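Local coordinates for eukaryotic translation initiation factor 4E type 5 (Leishmania major, PDB 7KCJ), which is a probable translation initiation factor of the eIF4E family, likely to recognise the 7-methylguanosine cap of messenger RNA, at residues H12-R15 and D16-V20; S65-V69 and H70-M74. All coordinates share one frame; numbering follows the deposited sequence.

Contact 1: residues H12-R15 and D16-V20; sequences HALR and DKWFV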
loop_
_atom_site.group_PDB
_atom_site.type_symbol
_atom_site.label_atom_id
_atom_site.label_comp_id
_atom_site.label_asym_id
_atom_site.label_seq_id
_atom_site.Cartn_x
_atom_site.Cartn_y
_atom_site.Cartn_z
ATOM N N HIS A 12 -19.560 2.335 3.077
ATOM C CA HIS A 12 -19.551 2.886 1.727
ATOM C C HIS A 12 -18.855 1.924 0.731
ATOM O O HIS A 12 -18.408 0.841 1.118
ATOM C CB HIS A 12 -18.926 4.301 1.732
ATOM C CG HIS A 12 -19.409 5.171 0.615
ATOM N ND1 HIS A 12 -20.738 5.548 0.520
ATOM C CD2 HIS A 12 -18.727 5.700 -0.427
ATOM C CE1 HIS A 12 -20.822 6.287 -0.575
ATOM N NE2 HIS A 12 -19.639 6.405 -1.179
ATOM N N ALA A 13 -18.831 2.276 -0.562
ATOM C CA ALA A 13 -18.262 1.435 -1.600
ATOM C C ALA A 13 -16.856 1.869 -2.050
ATOM O O ALA A 13 -16.449 3.005 -1.830
ATOM C CB ALA A 13 -19.216 1.407 -2.794
ATOM N N LEU A 14 -16.107 0.942 -2.655
ATOM C CA LEU A 14 -14.802 1.242 -3.223
ATOM C C LEU A 14 -15.001 1.448 -4.716
ATOM O O LEU A 14 -15.923 0.853 -5.295
ATOM C CB LEU A 14 -13.832 0.062 -3.044
ATOM C CG LEU A 14 -13.716 -0.506 -1.644
ATOM C CD1 LEU A 14 -12.852 -1.743 -1.646
ATOM C CD2 LEU A 14 -13.198 0.551 -0.660
ATOM N N ARG A 15 -14.107 2.230 -5.354
ATOM C CA ARG A 15 -14.188 2.397 -6.801
ATOM C C ARG A 15 -13.660 1.103 -7.447
ATOM O O ARG A 15 -12.627 0.566 -7.029
ATOM C CB ARG A 15 -13.416 3.642 -7.273
ATOM C CG ARG A 15 -11.932 3.597 -6.955
ATOM C CD ARG A 15 -11.238 4.890 -7.303
ATOM N NE ARG A 15 -9.792 4.721 -7.240
ATOM C CZ ARG A 15 -9.018 4.449 -8.287
ATOM N NH1 ARG A 15 -9.538 4.375 -9.507
ATOM N NH2 ARG A 15 -7.713 4.302 -8.129
ATOM N N ASP A 16 -14.425 0.530 -8.381
ATOM C CA ASP A 16 -14.054 -0.752 -9.023
ATOM C C ASP A 16 -13.782 -1.854 -7.936
ATOM O O ASP A 16 -14.201 -1.667 -6.803
ATOM C CB ASP A 16 -12.839 -0.524 -9.951
ATOM C CG ASP A 16 -13.013 0.605 -10.939
ATOM O OD1 ASP A 16 -13.889 0.494 -11.814
ATOM O OD2 ASP A 16 -12.260 1.587 -10.849
ATOM N N LYS A 17 -13.062 -2.928 -8.232
ATOM C CA LYS A 17 -12.715 -3.931 -7.216
ATOM C C LYS A 17 -11.200 -3.995 -7.071
ATOM O O LYS A 17 -10.466 -3.663 -8.003
ATOM C CB LYS A 17 -13.315 -5.310 -7.535
ATOM C CG LYS A 17 -13.190 -5.694 -9.009
ATOM C CD LYS A 17 -13.622 -7.120 -9.298
ATOM C CE LYS A 17 -13.360 -7.491 -10.740
ATOM N NZ LYS A 17 -13.535 -8.950 -10.974
ATOM N N TRP A 18 -10.729 -4.413 -5.898
ATOM C CA TRP A 18 -9.309 -4.513 -5.607
ATOM C C TRP A 18 -9.009 -5.929 -5.135
ATOM O O TRP A 18 -9.756 -6.459 -4.318
ATOM C CB TRP A 18 -8.934 -3.490 -4.502
ATOM C CG TRP A 18 -9.223 -2.064 -4.899
ATOM C CD1 TRP A 18 -10.449 -1.468 -4.998
ATOM C CD2 TRP A 18 -8.258 -1.065 -5.277
ATOM N NE1 TRP A 18 -10.308 -0.160 -5.417
ATOM C CE2 TRP A 18 -8.976 0.101 -5.624
ATOM C CE3 TRP A 18 -6.864 -1.034 -5.325
ATOM C CZ2 TRP A 18 -8.337 1.277 -6.031
ATOM C CZ3 TRP A 18 -6.233 0.124 -5.760
ATOM C CH2 TRP A 18 -6.966 1.261 -6.097
ATOM N N PHE A 19 -7.950 -6.555 -5.659
ATOM C CA PHE A 19 -7.559 -7.884 -5.208
ATOM C C PHE A 19 -6.502 -7.768 -4.114
ATOM O O PHE A 19 -5.515 -7.049 -4.270
ATOM C CB PHE A 19 -7.046 -8.760 -6.352
ATOM C CG PHE A 19 -7.026 -10.220 -5.982
ATOM C CD1 PHE A 19 -8.175 -10.985 -6.057
ATOM C CD2 PHE A 19 -5.868 -10.823 -5.521
ATOM C CE1 PHE A 19 -8.163 -12.332 -5.696
ATOM C CE2 PHE A 19 -5.859 -12.167 -5.163
ATOM C CZ PHE A 19 -7.004 -12.910 -5.247
ATOM N N VAL A 20 -6.704 -8.487 -3.015
ATOM C CA VAL A 20 -5.807 -8.444 -1.866
ATOM C C VAL A 20 -4.959 -9.714 -1.827
ATOM O O VAL A 20 -5.476 -10.818 -2.004
ATOM C CB VAL A 20 -6.585 -8.257 -0.536
ATOM C CG1 VAL A 20 -5.635 -7.946 0.611
ATOM C CG2 VAL A 20 -7.644 -7.159 -0.655
#
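The carbonyl oxygen of Arg15 takes a hydrogen bond from the indole N-H of Trp18, with Arg15 O and Trp18 NE1 2.9 Å apart. The bond is bent (131° at the hydrogen), in part because the oxygen is tilted from the indole plane; seen from the acceptor, the donor lies almost straight ahead of the C=O. The link ties the backbone of the corner to a side chain three residues on and helps hold the rotation of the indole. The arginine side chain meets the six-membered ring of the same indole. With chi1 at 61°, CG sits between the backbone N and the carbonyl carbon, and the extended chain runs to that ring. There NE lies in the ring plane at its edge, Arg15 NE to Trp18 CZ2 being 3.9 Å, while CZ2 stands over one face of the guanidinium. The two planes are 79° apart, a perpendicular contact and not a stack on the indole face; Arg15 NH2 and Trp18 CH2 approach to 3.7 Å. At the five-membered ring, Leu14 CD1 packs against Trp18 CD1 at 4.1 Å. Asp16 OD2 lies 4.1 Å from Arg15 NH1 but well out of the guanidinium plane, so any attraction would be of charge alone; OD2 also forms a long, weak ion pair with Arg82. Asp16 has a positive phi, which lets the chain turn between the two strand portions. Around this corner, Arg15 NE is hydrogen-bonded to Val120 O near the end of helix 108-121, and its side chain also touches Ala126 of helix 123-129. Leu14 leans on Ile53 of strand 48-55, whereas Trp18 touches Arg82 of strand 77-82, the two strands that flank strand 13-23 in the antiparallel sheet.

Contact 2: residues S65-V69 and H70-M74; sequences SLPKV and HQLGM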
loop_
_atom_site.group_PDB
_atom_site.type_symbol
_atom_site.label_atom_id
_atom_site.label_comp_id
_atom_site.label_asym_id
_atom_site.label_seq_id
_atom_site.Cartn_x
_atom_site.Cartn_y
_atom_site.Cartn_z
ATOM N N SER A 65 -9.017 -9.977 9.627
ATOM C CA SER A 65 -8.659 -11.402 9.586
ATOM C C SER A 65 -7.128 -11.634 9.742
ATOM O O SER A 65 -6.678 -12.776 9.868
ATOM C CB SER A 65 -9.117 -12.019 8.269
ATOM O OG SER A 65 -8.288 -11.597 7.194
ATOM N N LEU A 66 -6.336 -10.567 9.650
ATOM C CA LEU A 66 -4.883 -10.632 9.698
ATOM C C LEU A 66 -4.376 -9.995 10.981
ATOM O O LEU A 66 -5.050 -9.137 11.551
ATOM C CB LEU A 66 -4.340 -9.790 8.519
ATOM C CG LEU A 66 -4.671 -10.270 7.118
ATOM C CD1 LEU A 66 -4.350 -9.218 6.090
ATOM C CD2 LEU A 66 -3.941 -11.572 6.786
ATOM N N PRO A 67 -3.133 -10.300 11.407
ATOM C CA PRO A 67 -2.540 -9.523 12.517
ATOM C C PRO A 67 -2.444 -8.040 12.107
ATOM O O PRO A 67 -2.606 -7.693 10.916
ATOM C CB PRO A 67 -1.124 -10.110 12.638
ATOM C CG PRO A 67 -1.199 -11.465 11.942
ATOM C CD PRO A 67 -2.170 -11.246 10.828
ATOM N N LYS A 68 -2.177 -7.137 13.067
ATOM C CA LYS A 68 -2.004 -5.702 12.736
ATOM C C LYS A 68 -0.858 -5.538 11.720
ATOM O O LYS A 68 0.049 -6.366 11.717
ATOM C CB LYS A 68 -1.735 -4.876 13.993
ATOM C CG LYS A 68 -2.927 -4.868 14.941
ATOM C CD LYS A 68 -2.691 -3.957 16.120
ATOM C CE LYS A 68 -3.985 -3.396 16.684
ATOM N NZ LYS A 68 -4.592 -2.382 15.772
ATOM N N VAL A 69 -0.927 -4.548 10.804
ATOM C CA VAL A 69 0.100 -4.363 9.772
ATOM C C VAL A 69 1.536 -4.402 10.314
ATOM O O VAL A 69 2.364 -5.107 9.737
ATOM C CB VAL A 69 -0.135 -3.093 8.920
ATOM C CG1 VAL A 69 1.026 -2.873 7.954
ATOM C CG2 VAL A 69 -1.442 -3.200 8.158
ATOM N N HIS A 70 1.818 -3.698 11.433
ATOM C CA HIS A 70 3.165 -3.702 12.012
ATOM C C HIS A 70 3.626 -5.082 12.455
ATOM O O HIS A 70 4.830 -5.336 12.537
ATOM C CB HIS A 70 3.305 -2.676 13.145
ATOM C CG HIS A 70 2.347 -2.857 14.288
ATOM N ND1 HIS A 70 2.734 -3.489 15.466
ATOM C CD2 HIS A 70 1.064 -2.453 14.412
ATOM C CE1 HIS A 70 1.673 -3.457 16.255
ATOM N NE2 HIS A 70 0.642 -2.855 15.664
ATOM N N GLN A 71 2.691 -5.999 12.675
ATOM C CA GLN A 71 2.981 -7.378 13.059
ATOM C C GLN A 71 3.068 -8.342 11.923
ATOM O O GLN A 71 3.334 -9.516 12.183
ATOM C CB GLN A 71 1.954 -7.900 14.063
ATOM C CG GLN A 71 2.091 -7.286 15.430
ATOM C CD GLN A 71 3.528 -7.459 15.953
ATOM O OE1 GLN A 71 4.116 -8.566 15.957
ATOM N NE2 GLN A 71 4.150 -6.350 16.343
ATOM N N LEU A 72 2.826 -7.901 10.667
ATOM C CA LEU A 72 2.882 -8.807 9.528
ATOM C C LEU A 72 4.269 -9.398 9.275
ATOM O O LEU A 72 4.368 -10.507 8.735
ATOM C CB LEU A 72 2.324 -8.150 8.263
ATOM C CG LEU A 72 0.800 -7.925 8.279
ATOM C CD1 LEU A 72 0.358 -7.221 7.007
ATOM C CD2 LEU A 72 0.052 -9.242 8.445
ATOM N N GLY A 73 5.312 -8.680 9.661
ATOM C CA GLY A 73 6.670 -9.186 9.493
ATOM C C GLY A 73 7.507 -8.379 8.540
ATOM O O GLY A 73 7.075 -8.072 7.434
ATOM N N MET A 74 8.711 -8.030 8.991
ATOM C CA MET A 74 9.715 -7.298 8.234
ATOM C C MET A 74 10.046 -8.117 6.984
ATOM O O MET A 74 10.321 -9.311 7.084
ATOM C CB MET A 74 10.968 -7.104 9.102
ATOM C CG MET A 74 12.182 -6.657 8.331
ATOM S SD MET A 74 11.983 -4.958 7.796
ATOM C CE MET A 74 12.537 -4.103 9.279
#
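Lys68 and His70 lay their side chains alongside each other, pointing the same way, with the imidazole against the aliphatic part of the lysine: His70 NE2 is 3.5 Å from Lys68 CB. His70 reaches back to it because its CG stands between the backbone N and the carbonyl carbon, chi1 58°. Beyond CD, which also comes within 3.5 Å of His70 NE2, the lysine bends away from the ring. From the next residue, Gln71 NE2 gives His70 ND1 a weak hydrogen bond of 3.3 Å that may help to orient the ring. A separate apolar patch forms round Leu72, whose CD2 branch meets the proline ring crosswise, 3.8 Å from Pro67 CD, and more loosely approaches Leu66; its CD1 branch turns to Val69. Behind these side chains stand two backbone bonds. Gln71 N reaches Lys68 O at 2.8 Å, and Leu72 N reaches Val69 O at 3.0 Å. Further out, Val69 and His70 rest on Ile153 of strand 153-159, while Leu66 and Leu72 rest on Leu78 of strand 77-82, so Val69, Leu66 and Leu72 set the turn on apolar residues of the sheet. Gly73 then leaves it with a positive phi of 116°, at backbone angles that suit glycine, since a side chain would collide with the carbonyl oxygen before it, and Ser76 OG hydrogen-bonds to Gly73 O. The two successive i+3 to i bonds, with the backbone angles of Val69 to Gln71, make overlapping type I beta turns, here a compact turn in the loop that carries the eIF4E chain from helix 56-64 into strand 77-82.

In the fold
Contact 1 comes first along the chain, on the N-terminal strand 13-23, and contact 2 follows after strand 48-55 and helix 56-64, in the loop entering strand 77-82. Their centres are 21 Å apart and their nearest atoms about 6 Å, so they do not touch. Strands 13-23 and 77-82 are antiparallel neighbours in the seven-stranded sheet, and Leu78 joins the two regions: Val20 reaches it from the first, Leu66 and Leu72 from the second. The residues of contact 1 shape a corner in one strand, those of contact 2 the approach to its neighbour, both within the curved, helix-backed sheet of the eIF4E fold.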